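Long-range contact in fructose-bisphosphate aldolase (Slackia heliotrinireducens, PDB 4MOZ), which belongs to the DeoC/LacD family of aldolases and folds as a closed eight-stranded beta/alpha (TIM) barrel: residues P12-Y23 with V163-I172. Sequence-based numbering, arbitrary orientation.
Sequences PADVLADARETY and VAQAHEEGLI
The ring of His167 takes the edge of Tyr23 on its face in an offset T-shaped pair, centroids 5.7 Å apart and planes at 88°. This joins the N-terminal arm of a TIM barrel, running into helix 20-30, to the C-terminal end of helix 152-168 and the turn into strand 172-177. His167 ND1 donates to Asp14 OD2 at 2.8 Å and nearly straight (173°); the oxygen lies in the ring plane, yet is met from above the carboxylate plane. Asp14 CG sits between its backbone N and carbonyl carbon (chi1 59°), which turns the carboxylate back to the imidazole. The same OD2 pairs with Arg84 of the second subunit, while Asp207 accepts from His167 NE2, so the imidazole is held at both nitrogens and its rotation is fixed. Val15 CG2 packs 3.7 Å from His167 CB and also lies over one face of Tyr23. Beyond them Leu16 runs alongside Glu168, CD1 meeting CG. Gly170, with positive phi, ends the helix in a Schellman motif, and Ala19 CB packs 3.4 Å from Glu168 O. One water donates to both Asp14 O and Ala164 O; Tyr23 CA lies 3.2 Å from Gly170 O in a CA-H...O contact.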
loop_
_atom_site.group_PDB
_atom_site.type_symbol
_atom_site.label_atom_id
_atom_site.label_comp_id
_atom_site.label_asym_id
_atom_site.label_seq_id
_atom_site.Cartn_x
_atom_site.Cartn_y
_atom_site.Cartn_z
ATOM N N PRO C 12 8.494 9.106 29.513
ATOM C CA PRO C 12 7.289 9.569 28.822
ATOM C C PRO C 12 6.135 8.576 28.969
ATOM O O PRO C 12 6.358 7.392 29.242
ATOM C CB PRO C 12 7.735 9.686 27.359
ATOM C CG PRO C 12 8.920 8.793 27.241
ATOM C CD PRO C 12 9.599 8.822 28.575
ATOM N N ALA C 13 4.915 9.073 28.786
ATOM C CA ALA C 13 3.701 8.325 29.097
ATOM C C ALA C 13 3.372 7.220 28.090
ATOM O O ALA C 13 2.444 6.432 28.313
ATOM C CB ALA C 13 2.533 9.282 29.238
ATOM N N ASP C 14 4.120 7.173 26.985
ATOM C CA ASP C 14 3.956 6.112 25.986
ATOM C C ASP C 14 4.895 4.926 26.230
ATOM O O ASP C 14 4.862 3.936 25.494
ATOM C CB ASP C 14 4.098 6.656 24.552
ATOM C CG ASP C 14 5.443 7.326 24.295
ATOM O OD1 ASP C 14 6.156 7.648 25.264
ATOM O OD2 ASP C 14 5.791 7.539 23.112
ATOM N N VAL C 15 5.734 5.034 27.259
ATOM C CA VAL C 15 6.524 3.897 27.731
ATOM C C VAL C 15 5.682 3.163 28.764
ATOM O O VAL C 15 5.447 3.673 29.864
ATOM C CB VAL C 15 7.870 4.330 28.350
ATOM C CG1 VAL C 15 8.608 3.126 28.924
ATOM C CG2 VAL C 15 8.734 5.047 27.325
ATOM N N LEU C 16 5.228 1.968 28.405
ATOM C CA LEU C 16 4.254 1.230 29.206
ATOM C C LEU C 16 4.855 0.725 30.512
ATOM O O LEU C 16 6.079 0.607 30.634
ATOM C CB LEU C 16 3.654 0.072 28.396
ATOM C CG LEU C 16 3.158 0.381 26.972
ATOM C CD1 LEU C 16 2.666 -0.884 26.289
ATOM C CD2 LEU C 16 2.075 1.452 26.959
ATOM N N ALA C 17 3.985 0.435 31.477
ATOM C CA ALA C 17 4.393 0.003 32.815
ATOM C C ALA C 17 5.453 -1.104 32.811
ATOM O O ALA C 17 6.458 -1.006 33.519
ATOM C CB ALA C 17 3.176 -0.421 33.632
ATOM N N ASP C 18 5.240 -2.142 32.004
ATOM C CA ASP C 18 6.160 -3.283 31.976
ATOM C C ASP C 18 7.402 -3.067 31.099
ATOM O O ASP C 18 8.211 -3.982 30.924
ATOM C CB ASP C 18 5.420 -4.576 31.591
ATOM C CG ASP C 18 4.904 -4.565 30.152
ATOM O OD1 ASP C 18 4.898 -3.495 29.499
ATOM O OD2 ASP C 18 4.493 -5.642 29.671
ATOM N N ALA C 19 7.547 -1.860 30.555
ATOM C CA ALA C 19 8.732 -1.503 29.767
ATOM C C ALA C 19 9.567 -0.409 30.441
ATOM O O ALA C 19 10.657 -0.065 29.969
ATOM C CB ALA C 19 8.324 -1.076 28.363
ATOM N N ARG C 20 9.049 0.121 31.547
ATOM C CA ARG C 20 9.636 1.263 32.254
ATOM C C ARG C 20 11.096 1.080 32.679
ATOM O O ARG C 20 11.932 1.946 32.400
ATOM C CB ARG C 20 8.776 1.622 33.467
ATOM C CG ARG C 20 9.264 2.830 34.240
ATOM C CD ARG C 20 8.355 3.126 35.422
ATOM N NE ARG C 20 8.702 4.404 36.042
ATOM C CZ ARG C 20 8.223 5.585 35.658
ATOM N NH1 ARG C 20 7.357 5.669 34.651
ATOM N NH2 ARG C 20 8.614 6.688 36.286
ATOM N N GLU C 21 11.394 -0.029 33.359
ATOM C CA GLU C 21 12.754 -0.290 33.844
ATOM C C GLU C 21 13.733 -0.468 32.688
ATOM O O GLU C 21 14.856 0.029 32.744
ATOM C CB GLU C 21 12.801 -1.495 34.796
ATOM C CG GLU C 21 11.956 -1.339 36.057
ATOM C CD GLU C 21 12.189 -0.018 36.788
ATOM O OE1 GLU C 21 13.339 0.268 37.181
ATOM O OE2 GLU C 21 11.213 0.738 36.976
ATOM N N THR C 22 13.289 -1.163 31.642
ATOM C CA THR C 22 14.063 -1.321 30.415
ATOM C C THR C 22 14.364 0.038 29.778
ATOM O O THR C 22 15.491 0.284 29.342
ATOM C CB THR C 22 13.331 -2.227 29.404
ATOM O OG1 THR C 22 13.037 -3.483 30.025
ATOM C CG2 THR C 22 14.189 -2.481 28.172
ATOM N N TYR C 23 13.362 0.916 29.738
ATOM C CA TYR C 23 13.539 2.249 29.166
ATOM C C TYR C 23 14.593 3.042 29.922
ATOM O O TYR C 23 15.427 3.717 29.313
ATOM C CB TYR C 23 12.227 3.034 29.152
ATOM C CG TYR C 23 12.394 4.455 28.665
ATOM C CD1 TYR C 23 12.431 4.743 27.300
ATOM C CD2 TYR C 23 12.534 5.515 29.564
ATOM C CE1 TYR C 23 12.587 6.042 26.844
ATOM C CE2 TYR C 23 12.697 6.820 29.115
ATOM C CZ TYR C 23 12.720 7.074 27.755
ATOM O OH TYR C 23 12.879 8.358 27.292
ATOM N N VAL C 163 8.083 5.539 16.805
ATOM C CA VAL C 163 8.277 6.084 18.147
ATOM C C VAL C 163 7.356 5.380 19.139
ATOM O O VAL C 163 7.803 4.935 20.197
ATOM C CB VAL C 163 8.066 7.615 18.199
ATOM C CG1 VAL C 163 8.136 8.111 19.638
ATOM C CG2 VAL C 163 9.115 8.328 17.357
ATOM N N ALA C 164 6.080 5.262 18.777
ATOM C CA ALA C 164 5.105 4.555 19.598
ATOM C C ALA C 164 5.541 3.115 19.891
ATOM O O ALA C 164 5.457 2.658 21.024
ATOM C CB ALA C 164 3.744 4.576 18.929
ATOM N N GLN C 165 6.030 2.420 18.870
ATOM C CA GLN C 165 6.401 1.013 18.998
ATOM C C GLN C 165 7.684 0.818 19.792
ATOM O O GLN C 165 7.791 -0.130 20.579
ATOM C CB GLN C 165 6.537 0.359 17.626
ATOM C CG GLN C 165 5.212 0.042 16.955
ATOM C CD GLN C 165 5.386 -0.585 15.584
ATOM O OE1 GLN C 165 4.827 -1.639 15.307
ATOM N NE2 GLN C 165 6.171 0.059 14.723
ATOM N N ALA C 166 8.652 1.710 19.585
ATOM C CA ALA C 166 9.913 1.656 20.317
ATOM C C ALA C 166 9.694 1.856 21.812
ATOM O O ALA C 166 10.250 1.122 22.634
ATOM C CB ALA C 166 10.892 2.684 19.779
ATOM N N HIS C 167 8.868 2.839 22.159
ATOM C CA HIS C 167 8.590 3.143 23.556
ATOM C C HIS C 167 7.790 2.073 24.226
ATOM O O HIS C 167 7.926 1.856 25.428
ATOM C CB HIS C 167 7.943 4.510 23.700
ATOM C CG HIS C 167 8.914 5.646 23.513
ATOM N ND1 HIS C 167 8.519 6.907 23.271
ATOM C CD2 HIS C 167 10.310 5.663 23.516
ATOM C CE1 HIS C 167 9.602 7.699 23.142
ATOM N NE2 HIS C 167 10.697 6.934 23.291
ATOM N N GLU C 168 6.973 1.378 23.442
ATOM C CA GLU C 168 6.254 0.196 23.905
ATOM C C GLU C 168 7.252 -0.877 24.356
ATOM O O GLU C 168 6.968 -1.654 25.267
ATOM C CB GLU C 168 5.360 -0.332 22.778
ATOM C CG GLU C 168 4.482 -1.514 23.147
ATOM C CD GLU C 168 3.683 -2.063 21.976
ATOM O OE1 GLU C 168 3.812 -1.545 20.842
ATOM O OE2 GLU C 168 2.918 -3.025 22.196
ATOM N N GLU C 169 8.424 -0.890 23.721
ATOM C CA GLU C 169 9.469 -1.872 24.003
ATOM C C GLU C 169 10.538 -1.363 24.965
ATOM O O GLU C 169 11.457 -2.099 25.316
ATOM C CB GLU C 169 10.137 -2.335 22.700
ATOM C CG GLU C 169 9.271 -3.233 21.829
ATOM C CD GLU C 169 8.850 -4.520 22.525
ATOM O OE1 GLU C 169 9.625 -5.047 23.357
ATOM O OE2 GLU C 169 7.738 -5.006 22.233
ATOM N N GLY C 170 10.425 -0.107 25.386
ATOM C CA GLY C 170 11.422 0.495 26.275
ATOM C C GLY C 170 12.723 0.877 25.583
ATOM O O GLY C 170 13.771 0.972 26.226
ATOM N N LEU C 171 12.656 1.092 24.271
ATOM C CA LEU C 171 13.804 1.553 23.495
ATOM C C LEU C 171 13.758 3.063 23.368
ATOM O O LEU C 171 12.678 3.648 23.262
ATOM C CB LEU C 171 13.795 0.926 22.099
ATOM C CG LEU C 171 13.981 -0.588 21.996
ATOM C CD1 LEU C 171 13.567 -1.071 20.614
ATOM C CD2 LEU C 171 15.417 -0.995 22.306
ATOM N N ILE C 172 14.923 3.703 23.379
ATOM C CA ILE C 172 14.976 5.140 23.137
ATOM C C ILE C 172 14.881 5.413 21.633
ATOM O O ILE C 172 15.096 4.511 20.819
ATOM C CB ILE C 172 16.218 5.820 23.767
ATOM C CG1 ILE C 172 17.497 5.447 23.016
ATOM C CG2 ILE C 172 16.325 5.492 25.258
ATOM C CD1 ILE C 172 18.583 6.496 23.110
HETATM O O HOH W 1 3.881 3.460 22.916
HETATM O O HOH W 2 5.489 -3.626 26.517
#